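Local coordinates for protein acetylxylan esterase / glucomannan deacetylase (Cellvibrio japonicus, PDB 2WAA) that removes acetyl groups from plant cell wall polysaccharides, deacetylating xylan and glucomannan with equal efficiency, at residues Val99-Gln111 with Asp155-Tyr167. Residues are numbered along the deposited sequence; the frame is centred on the assembly and turned at random. Where two conformers were deposited one is given.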
ATOM      1  N   VAL A  99     -18.478  -2.590  -6.687  1.00  9.32           N
ATOM      2  CA  VAL A  99     -17.337  -2.568  -7.617  1.00  7.94           C
ATOM      3  C   VAL A  99     -16.122  -2.010  -6.899  1.00  8.26           C
ATOM      4  O   VAL A  99     -16.223  -0.967  -6.250  1.00  7.90           O
ATOM      5  CB  VAL A  99     -17.651  -1.639  -8.790  1.00  7.95           C
ATOM      6  CG1 VAL A  99     -16.483  -1.569  -9.748  1.00  9.46           C
ATOM      7  CG2 VAL A  99     -18.899  -2.158  -9.524  1.00  8.21           C
ATOM      8  N   GLU A 100     -14.994  -2.724  -6.974  1.00  8.01           N
ATOM      9  CA  GLU A 100     -13.754  -2.259  -6.335  1.00  9.07           C
ATOM     10  C   GLU A 100     -12.619  -2.298  -7.363  1.00  9.48           C
ATOM     11  O   GLU A 100     -12.496  -3.286  -8.128  1.00 10.24           O
ATOM     12  CB  GLU A 100     -13.366  -3.149  -5.105  1.00  8.59           C
ATOM     13  CG  GLU A 100     -12.244  -2.474  -4.275  1.00 11.13           C
ATOM     14  CD  GLU A 100     -11.877  -3.248  -2.988  1.00 18.78           C
ATOM     15  OE1 GLU A 100     -12.250  -4.440  -2.873  1.00 19.55           O
ATOM     16  OE2 GLU A 100     -11.206  -2.669  -2.103  1.00 19.48           O
ATOM     17  N   ILE A 101     -11.822  -1.221  -7.409  1.00  8.43           N
ATOM     18  CA  ILE A 101     -10.614  -1.198  -8.222  1.00  8.88           C
ATOM     19  C   ILE A 101      -9.454  -1.097  -7.236  1.00  8.20           C
ATOM     20  O   ILE A 101      -9.467  -0.240  -6.355  1.00  8.43           O
ATOM     21  CB  ILE A 101     -10.611   0.002  -9.181  1.00  9.15           C
ATOM     22  CG1 ILE A 101     -11.824  -0.115 -10.139  1.00 10.57           C
ATOM     23  CG2 ILE A 101      -9.264   0.158  -9.889  1.00 10.39           C
ATOM     24  CD1 ILE A 101     -12.132   1.193 -10.919  1.00 11.63           C
ATOM     25  N   ILE A 102      -8.468  -1.985  -7.367  1.00  7.19           N
ATOM     26  CA  ILE A 102      -7.338  -1.979  -6.448  1.00  7.67           C
ATOM     27  C   ILE A 102      -6.068  -1.794  -7.240  1.00  7.59           C
ATOM     28  O   ILE A 102      -5.810  -2.559  -8.189  1.00  8.01           O
ATOM     29  CB  ILE A 102      -7.215  -3.286  -5.557  1.00  8.47           C
ATOM     30  CG1 ILE A 102      -8.474  -3.531  -4.715  1.00 12.78           C
ATOM     31  CG2 ILE A 102      -6.093  -3.128  -4.548  1.00  9.25           C
ATOM     32  CD1 ILE A 102      -9.386  -4.554  -5.376  1.00 21.65           C
ATOM     33  N   HIS A 103      -5.248  -0.788  -6.863  1.00  5.54           N
ATOM     34  CA  HIS A 103      -3.966  -0.615  -7.545  1.00  6.26           C
ATOM     35  C   HIS A 103      -3.011  -1.752  -7.115  1.00  6.49           C
ATOM     36  O   HIS A 103      -2.689  -1.884  -5.915  1.00  6.89           O
ATOM     37  CB  HIS A 103      -3.368   0.774  -7.179  1.00  4.31           C
ATOM     38  CG  HIS A 103      -2.188   1.189  -8.017  1.00  7.05           C
ATOM     39  ND1 HIS A 103      -1.143   1.931  -7.509  1.00  7.66           N
ATOM     40  CD2 HIS A 103      -1.875   0.952  -9.319  1.00  6.79           C
ATOM     41  CE1 HIS A 103      -0.251   2.165  -8.466  1.00  8.31           C
ATOM     42  NE2 HIS A 103      -0.674   1.588  -9.576  1.00  7.86           N
ATOM     43  N   ARG A 104      -2.515  -2.534  -8.077  1.00  6.22           N
ATOM     44  CA  ARG A 104      -1.539  -3.595  -7.762  1.00  7.20           C
ATOM     45  C   ARG A 104      -0.131  -3.070  -7.844  1.00  7.32           C
ATOM     46  O   ARG A 104       0.742  -3.576  -7.141  1.00  8.29           O
ATOM     47  CB  ARG A 104      -1.635  -4.766  -8.752  1.00  7.00           C
ATOM     48  CG  ARG A 104      -3.007  -5.498  -8.713  1.00  8.13           C
ATOM     49  CD  ARG A 104      -3.233  -6.274 -10.042  1.00  6.35           C
ATOM     50  NE  ARG A 104      -2.202  -7.274 -10.319  1.00  7.91           N
ATOM     51  CZ  ARG A 104      -2.221  -8.525  -9.859  1.00  9.84           C
ATOM     52  NH1 ARG A 104      -3.197  -8.969  -9.040  1.00  7.36           N
ATOM     53  NH2 ARG A 104      -1.228  -9.369 -10.206  1.00  6.16           N
ATOM     54  N   SER A 105       0.101  -2.114  -8.739  1.00  7.58           N
ATOM     55  CA  SER A 105       1.439  -1.563  -8.984  1.00  7.38           C
ATOM     56  C   SER A 105       1.944  -0.639  -7.898  1.00  7.89           C
ATOM     57  O   SER A 105       1.179  -0.215  -7.044  1.00  7.22           O
ATOM     58  CB  SER A 105       1.478  -0.896 -10.359  1.00  7.67           C
ATOM     59  OG  SER A 105       1.535  -1.937 -11.326  1.00  9.55           O
ATOM     60  N   GLU A 106       3.247  -0.326  -7.919  1.00  7.14           N
ATOM     61  CA  GLU A 106       3.776   0.730  -7.038  1.00  6.83           C
ATOM     62  C   GLU A 106       4.353   1.867  -7.890  1.00  7.94           C
ATOM     63  O   GLU A 106       4.394   1.787  -9.103  1.00  8.08           O
ATOM     64  CB  GLU A 106       4.869   0.197  -6.093  1.00  7.21           C
ATOM     65  CG  GLU A 106       6.062  -0.421  -6.830  1.00  8.37           C
ATOM     66  CD  GLU A 106       7.179  -0.828  -5.870  1.00  8.04           C
ATOM     67  OE1 GLU A 106       7.919   0.076  -5.447  1.00 10.22           O
ATOM     68  OE2 GLU A 106       7.295  -2.053  -5.530  1.00 10.07           O
ATOM     69  N   ASN A 107       4.798   2.926  -7.241  1.00  7.86           N
ATOM     70  CA  ASN A 107       5.198   4.155  -7.953  1.00  7.68           C
ATOM     71  C   ASN A 107       6.186   4.024  -9.103  1.00  8.44           C
ATOM     72  O   ASN A 107       6.001   4.685 -10.138  1.00  8.22           O
ATOM     73  CB  ASN A 107       5.754   5.149  -6.952  1.00  8.27           C
ATOM     74  CG  ASN A 107       4.647   5.926  -6.220  1.00  7.30           C
ATOM     75  OD1 ASN A 107       4.090   6.836  -6.798  1.00 10.32           O
ATOM     76  ND2 ASN A 107       4.384   5.607  -4.924  1.00  9.40           N
ATOM     77  N   TRP A 108       7.237   3.204  -8.961  1.00  8.01           N
ATOM     78  CA  TRP A 108       8.192   3.145 -10.052  1.00  8.51           C
ATOM     79  C   TRP A 108       7.581   2.524 -11.303  1.00  9.07           C
ATOM     80  O   TRP A 108       8.077   2.776 -12.415  1.00  7.94           O
ATOM     81  CB  TRP A 108       9.551   2.511  -9.661  1.00  9.08           C
ATOM     82  CG  TRP A 108       9.589   1.003  -9.426  1.00  7.21           C
ATOM     83  CD1 TRP A 108       9.634   0.377  -8.204  1.00  9.26           C
ATOM     84  CD2 TRP A 108       9.659  -0.032 -10.402  1.00  9.00           C
ATOM     85  NE1 TRP A 108       9.702  -0.985  -8.371  1.00  9.80           N
ATOM     86  CE2 TRP A 108       9.737  -1.262  -9.707  1.00  9.44           C
ATOM     87  CE3 TRP A 108       9.695  -0.045 -11.797  1.00 10.08           C
ATOM     88  CZ2 TRP A 108       9.815  -2.500 -10.363  1.00 10.47           C
ATOM     89  CZ3 TRP A 108       9.766  -1.292 -12.462  1.00 12.14           C
ATOM     90  CH2 TRP A 108       9.806  -2.500 -11.723  1.00 11.79           C
ATOM     91  N   HIS A 109       6.528   1.718 -11.153  1.00  7.76           N
ATOM     92  CA  HIS A 109       5.844   1.198 -12.332  1.00  9.04           C
ATOM     93  C   HIS A 109       5.186   2.335 -13.095  1.00  8.44           C
ATOM     94  O   HIS A 109       5.132   2.318 -14.310  1.00  9.58           O
ATOM     95  CB  HIS A 109       4.714   0.243 -11.937  1.00  6.68           C
ATOM     96  CG  HIS A 109       5.168  -0.964 -11.175  1.00  7.23           C
ATOM     97  ND1 HIS A 109       4.300  -1.984 -10.844  1.00  7.57           N
ATOM     98  CD2 HIS A 109       6.387  -1.327 -10.685  1.00 10.61           C
ATOM     99  CE1 HIS A 109       4.959  -2.925 -10.176  1.00  7.42           C
ATOM    100  NE2 HIS A 109       6.226  -2.552 -10.072  1.00  8.67           N
ATOM    101  N   GLY A 110       4.691   3.322 -12.362  1.00  8.97           N
ATOM    102  CA  GLY A 110       4.041   4.483 -12.935  1.00  9.02           C
ATOM    103  C   GLY A 110       2.957   4.962 -11.980  1.00  9.71           C
ATOM    104  O   GLY A 110       2.822   4.467 -10.847  1.00  8.96           O
ATOM    105  N   GLN A 111       2.193   5.933 -12.448  1.00  8.87           N
ATOM    106  CA  GLN A 111       1.032   6.363 -11.680  0.50  9.17           C
ATOM    107  C   GLN A 111      -0.188   6.132 -12.549  1.00  9.65           C
ATOM    108  O   GLN A 111      -0.120   6.206 -13.800  1.00  9.41           O
ATOM    109  CB  GLN A 111       1.135   7.839 -11.275  0.50  9.63           C
ATOM    110  CG  GLN A 111       2.051   8.056 -10.083  0.50  8.56           C
ATOM    111  CD  GLN A 111       3.472   8.068 -10.496  0.50  9.25           C
ATOM    112  OE1 GLN A 111       3.782   8.548 -11.602  0.50 11.36           O
ATOM    113  NE2 GLN A 111       4.382   7.563  -9.625  0.50  5.02           N
ATOM    114  N   ASP A 155       9.849 -14.258 -16.731  1.00 19.09           N
ATOM    115  CA  ASP A 155      10.730 -13.164 -16.338  1.00 20.26           C
ATOM    116  C   ASP A 155       9.884 -12.260 -15.456  1.00 19.08           C
ATOM    117  O   ASP A 155       8.730 -11.991 -15.787  1.00 17.45           O
ATOM    118  CB  ASP A 155      11.211 -12.370 -17.540  1.00 21.99           C
ATOM    119  CG  ASP A 155      12.141 -13.173 -18.454  1.00 27.62           C
ATOM    120  OD1 ASP A 155      12.897 -14.036 -17.941  1.00 32.02           O
ATOM    121  OD2 ASP A 155      12.097 -12.930 -19.685  1.00 33.37           O
ATOM    122  N   LYS A 156      10.422 -11.868 -14.308  1.00 17.49           N
ATOM    123  CA  LYS A 156       9.722 -10.925 -13.443  1.00 16.88           C
ATOM    124  C   LYS A 156       9.214  -9.745 -14.281  1.00 14.30           C
ATOM    125  O   LYS A 156       9.932  -9.208 -15.157  1.00 14.93           O
ATOM    126  CB  LYS A 156      10.679 -10.424 -12.366  1.00 17.63           C
ATOM    127  CG  LYS A 156      10.059  -9.588 -11.282  1.00 19.71           C
ATOM    128  CD  LYS A 156      11.189  -9.004 -10.464  1.00 22.20           C
ATOM    129  CE  LYS A 156      10.926  -9.209  -9.079  1.00 19.71           C
ATOM    130  NZ  LYS A 156      12.182  -9.173  -8.277  1.00 15.00           N
ATOM    131  N   ASN A 157       7.983  -9.326 -14.021  1.00 11.39           N
ATOM    132  CA  ASN A 157       7.452  -8.150 -14.663  1.00  9.23           C
ATOM    133  C   ASN A 157       6.396  -7.542 -13.717  1.00  8.04           C
ATOM    134  O   ASN A 157       6.151  -8.099 -12.660  1.00  6.86           O
ATOM    135  CB  ASN A 157       6.860  -8.539 -16.016  1.00  9.77           C
ATOM    136  CG  ASN A 157       5.613  -9.407 -15.876  1.00 14.14           C
ATOM    137  OD1 ASN A 157       4.517  -8.876 -15.765  1.00 19.94           O
ATOM    138  ND2 ASN A 157       5.771 -10.725 -15.924  1.00 14.31           N
ATOM    139  N   THR A 158       5.808  -6.404 -14.075  1.00  7.58           N
ATOM    140  CA  THR A 158       5.011  -5.674 -13.094  1.00  7.23           C
ATOM    141  C   THR A 158       3.712  -6.416 -12.726  1.00  7.26           C
ATOM    142  O   THR A 158       3.077  -6.086 -11.714  1.00  5.76           O
ATOM    143  CB  THR A 158       4.660  -4.227 -13.534  1.00  7.26           C
ATOM    144  OG1 THR A 158       4.036  -4.275 -14.827  1.00  8.92           O
ATOM    145  CG2 THR A 158       5.951  -3.401 -13.620  1.00  8.28           C
ATOM    146  N   ARG A 159       3.336  -7.443 -13.500  1.00  7.42           N
ATOM    147  CA  ARG A 159       2.210  -8.300 -13.139  1.00  7.04           C
ATOM    148  C   ARG A 159       2.450  -9.109 -11.865  1.00  7.86           C
ATOM    149  O   ARG A 159       1.505  -9.501 -11.178  1.00  7.84           O
ATOM    150  CB  ARG A 159       1.864  -9.253 -14.312  1.00  7.71           C
ATOM    151  CG  ARG A 159       0.467  -9.901 -14.140  1.00  5.49           C
ATOM    152  CD  ARG A 159       0.359 -11.187 -14.980  1.00  6.66           C
ATOM    153  NE  ARG A 159       1.457 -12.104 -14.627  1.00  9.32           N
ATOM    154  CZ  ARG A 159       1.546 -12.784 -13.493  1.00  9.06           C
ATOM    155  NH1 ARG A 159       0.596 -12.706 -12.586  1.00  8.38           N
ATOM    156  NH2 ARG A 159       2.616 -13.570 -13.259  1.00  8.71           N
ATOM    157  N   TRP A 160       3.713  -9.308 -11.508  1.00  7.72           N
ATOM    158  CA  TRP A 160       4.027 -10.068 -10.324  1.00  8.73           C
ATOM    159  C   TRP A 160       3.614  -9.391  -9.013  1.00  8.42           C
ATOM    160  O   TRP A 160       3.618 -10.043  -7.971  1.00  9.08           O
ATOM    161  CB  TRP A 160       5.530 -10.334 -10.289  1.00  8.05           C
ATOM    162  CG  TRP A 160       5.984 -11.436 -11.207  1.00  7.97           C
ATOM    163  CD1 TRP A 160       5.395 -11.870 -12.391  1.00  9.87           C
ATOM    164  CD2 TRP A 160       7.166 -12.217 -11.042  1.00  9.22           C
ATOM    165  NE1 TRP A 160       6.130 -12.898 -12.931  1.00 10.60           N
ATOM    166  CE2 TRP A 160       7.232 -13.120 -12.141  1.00 11.57           C
ATOM    167  CE3 TRP A 160       8.186 -12.221 -10.086  1.00 11.66           C
ATOM    168  CZ2 TRP A 160       8.265 -14.056 -12.284  1.00 11.08           C
ATOM    169  CZ3 TRP A 160       9.212 -13.154 -10.217  1.00 12.43           C
ATOM    170  CH2 TRP A 160       9.252 -14.048 -11.314  1.00 14.03           C
ATOM    171  N   TRP A 161       3.308  -8.094  -9.036  1.00  8.26           N
ATOM    172  CA  TRP A 161       2.911  -7.421  -7.803  1.00  8.22           C
ATOM    173  C   TRP A 161       1.439  -7.688  -7.431  1.00  9.14           C
ATOM    174  O   TRP A 161       0.555  -7.659  -8.290  1.00  9.11           O
ATOM    175  CB  TRP A 161       3.089  -5.899  -7.955  1.00  8.24           C
ATOM    176  CG  TRP A 161       4.481  -5.375  -7.691  1.00  7.71           C
ATOM    177  CD1 TRP A 161       4.823  -4.489  -6.710  1.00  8.03           C
ATOM    178  CD2 TRP A 161       5.694  -5.631  -8.436  1.00  8.88           C
ATOM    179  NE1 TRP A 161       6.169  -4.199  -6.769  1.00  8.22           N
ATOM    180  CE2 TRP A 161       6.730  -4.870  -7.813  1.00  8.34           C
ATOM    181  CE3 TRP A 161       6.010  -6.421  -9.559  1.00  8.50           C
ATOM    182  CZ2 TRP A 161       8.054  -4.885  -8.257  1.00  7.58           C
ATOM    183  CZ3 TRP A 161       7.344  -6.414 -10.028  1.00  8.90           C
ATOM    184  CH2 TRP A 161       8.346  -5.670  -9.353  1.00  9.72           C
ATOM    185  N   ASN A 162       1.176  -7.931  -6.150  1.00  8.96           N
ATOM    186  CA  ASN A 162      -0.202  -8.153  -5.711  1.00  9.97           C
ATOM    187  C   ASN A 162      -0.410  -7.491  -4.367  1.00  9.83           C
ATOM    188  O   ASN A 162       0.148  -7.934  -3.370  1.00 12.04           O
ATOM    189  CB  ASN A 162      -0.440  -9.660  -5.653  1.00  9.61           C
ATOM    190  CG  ASN A 162      -1.874 -10.005  -5.323  1.00 12.25           C
ATOM    191  OD1 ASN A 162      -2.610  -9.200  -4.734  1.00 10.57           O
ATOM    192  ND2 ASN A 162      -2.252 -11.252  -5.607  1.00 14.40           N
ATOM    193  N   ALA A 163      -1.209  -6.430  -4.312  1.00 10.47           N
ATOM    194  CA  ALA A 163      -1.391  -5.683  -3.056  1.00 11.38           C
ATOM    195  C   ALA A 163      -2.373  -6.389  -2.113  1.00 11.37           C
ATOM    196  O   ALA A 163      -2.130  -6.467  -0.899  1.00 10.74           O
ATOM    197  CB  ALA A 163      -1.915  -4.243  -3.380  1.00 11.72           C
ATOM    198  N   ARG A 164      -3.484  -6.890  -2.667  1.00 11.00           N
ATOM    199  CA  ARG A 164      -4.566  -7.489  -1.862  1.00 12.60           C
ATOM    200  C   ARG A 164      -4.068  -8.645  -1.006  1.00 11.42           C
ATOM    201  O   ARG A 164      -4.595  -8.885   0.087  1.00 10.59           O
ATOM    202  CB  ARG A 164      -5.659  -8.123  -2.753  1.00 12.39           C
ATOM    203  CG  ARG A 164      -6.778  -7.299  -3.287  1.00 21.64           C
ATOM    204  CD  ARG A 164      -7.387  -8.009  -4.598  1.00 23.63           C
ATOM    205  NE  ARG A 164      -7.383  -9.484  -4.498  1.00 30.94           N
ATOM    206  CZ  ARG A 164      -6.745 -10.360  -5.304  1.00 29.19           C
ATOM    207  NH1 ARG A 164      -6.001 -10.017  -6.391  1.00 24.60           N
ATOM    208  NH2 ARG A 164      -6.862 -11.638  -5.014  1.00 29.50           N
ATOM    209  N   GLU A 165      -3.108  -9.412  -1.552  1.00 10.84           N
ATOM    210  CA  GLU A 165      -2.578 -10.587  -0.876  1.00 10.27           C
ATOM    211  C   GLU A 165      -1.252 -10.360  -0.181  1.00  9.98           C
ATOM    212  O   GLU A 165      -0.621 -11.316   0.308  1.00 10.57           O
ATOM    213  CB  GLU A 165      -2.504 -11.769  -1.858  1.00 10.91           C
ATOM    214  CG  GLU A 165      -3.941 -12.110  -2.248  1.00 16.22           C
ATOM    215  CD  GLU A 165      -4.063 -13.331  -3.081  1.00 24.99           C
ATOM    216  OE1 GLU A 165      -3.849 -13.232  -4.301  1.00 27.20           O
ATOM    217  OE2 GLU A 165      -4.376 -14.393  -2.491  1.00 31.13           O
ATOM    218  N   SER A 166      -0.859  -9.097  -0.085  1.00  9.75           N
ATOM    219  CA  SER A 166       0.341  -8.742   0.684  1.00 10.07           C
ATOM    220  C   SER A 166       0.058  -8.775   2.196  1.00  9.76           C
ATOM    221  O   SER A 166      -1.094  -8.584   2.632  1.00  9.73           O
ATOM    222  CB  SER A 166       0.852  -7.360   0.241  1.00  9.34           C
ATOM    223  OG  SER A 166      -0.009  -6.309   0.733  1.00  9.26           O
ATOM    224  N   TYR A 167       1.104  -8.985   3.017  1.00  8.36           N
ATOM    225  CA  TYR A 167       0.879  -9.151   4.428  1.00  8.84           C
ATOM    226  C   TYR A 167       0.181  -7.925   5.037  1.00  7.97           C
ATOM    227  O   TYR A 167      -0.629  -8.080   5.965  1.00  7.89           O
ATOM    228  CB  TYR A 167       2.189  -9.452   5.194  1.00  8.05           C
ATOM    229  CG  TYR A 167       3.017  -8.202   5.430  1.00  8.41           C
ATOM    230  CD1 TYR A 167       2.910  -7.515   6.636  1.00  9.48           C
ATOM    231  CD2 TYR A 167       3.872  -7.698   4.430  1.00  6.63           C
ATOM    232  CE1 TYR A 167       3.671  -6.314   6.903  1.00  9.35           C
ATOM    233  CE2 TYR A 167       4.622  -6.506   4.656  1.00  6.39           C
ATOM    234  CZ  TYR A 167       4.502  -5.841   5.911  1.00  9.26           C
ATOM    235  OH  TYR A 167       5.230  -4.698   6.146  1.00 11.88           O
TER
HETATM  236  O   HOH W   1       0.525  -6.467 -10.757  1.00  7.91           O
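Where strand 94-103 runs out into a loop, Arg104 comes closest to Ala163, their CA atoms 5.2 Å apart, and residues 104-109 pass along the 3-10 turn 158-160 and the loop that follows it. Arg104 bends at chi3 (59°) and brings its guanidinium to two backbone carbonyls. Arg104 NH2 donates to Arg159 O at 2.9 Å, near the guanidinium plane, whereas Trp161 O lies over one face. A water accepts from Arg104 NE and lies within hydrogen-bonding distance of Thr158 O and Trp161 O. Asp66 and Asp149 pair with the Arg104 charge, and Asp66 also pairs with Arg164, which probably offsets the closeness of the two guanidiniums, Arg104 NH1 and Arg164 NH1 being 4.0 Å apart. The contact joins the N-terminal beta-sandwich domain of this CE2 esterase to its SGNH-type hydrolase domain, with the Glu106 side chain about 4 Å from that of Ser141, the inferred nucleophile. The His109 ring is packed on one face by Thr158 CG2, 3.4 Å from the centroid, while Ser105 OG binds ND1 at the edge. The neighbouring edge of the ring, CE1 and NE2, stands on the face of Trp161 in a T-shaped stack with planes at 83°. Trp108 adds an offset edge-to-face contact, its CZ2 3.6 Å from Trp161 CZ2. In the indole plane, Trp161 NE1 donates at 2.7 Å (157°) to Glu106 OE2, which accepts on its anti lone pair; Gly185 N binds OE1, so both oxygens are engaged, which should restrict the carboxylate's rotation. At the strand end, Ala163 CB packs 3.5 Å from His103 O, and Ile102 CD1 meets the aliphatic part of Arg164 at CD.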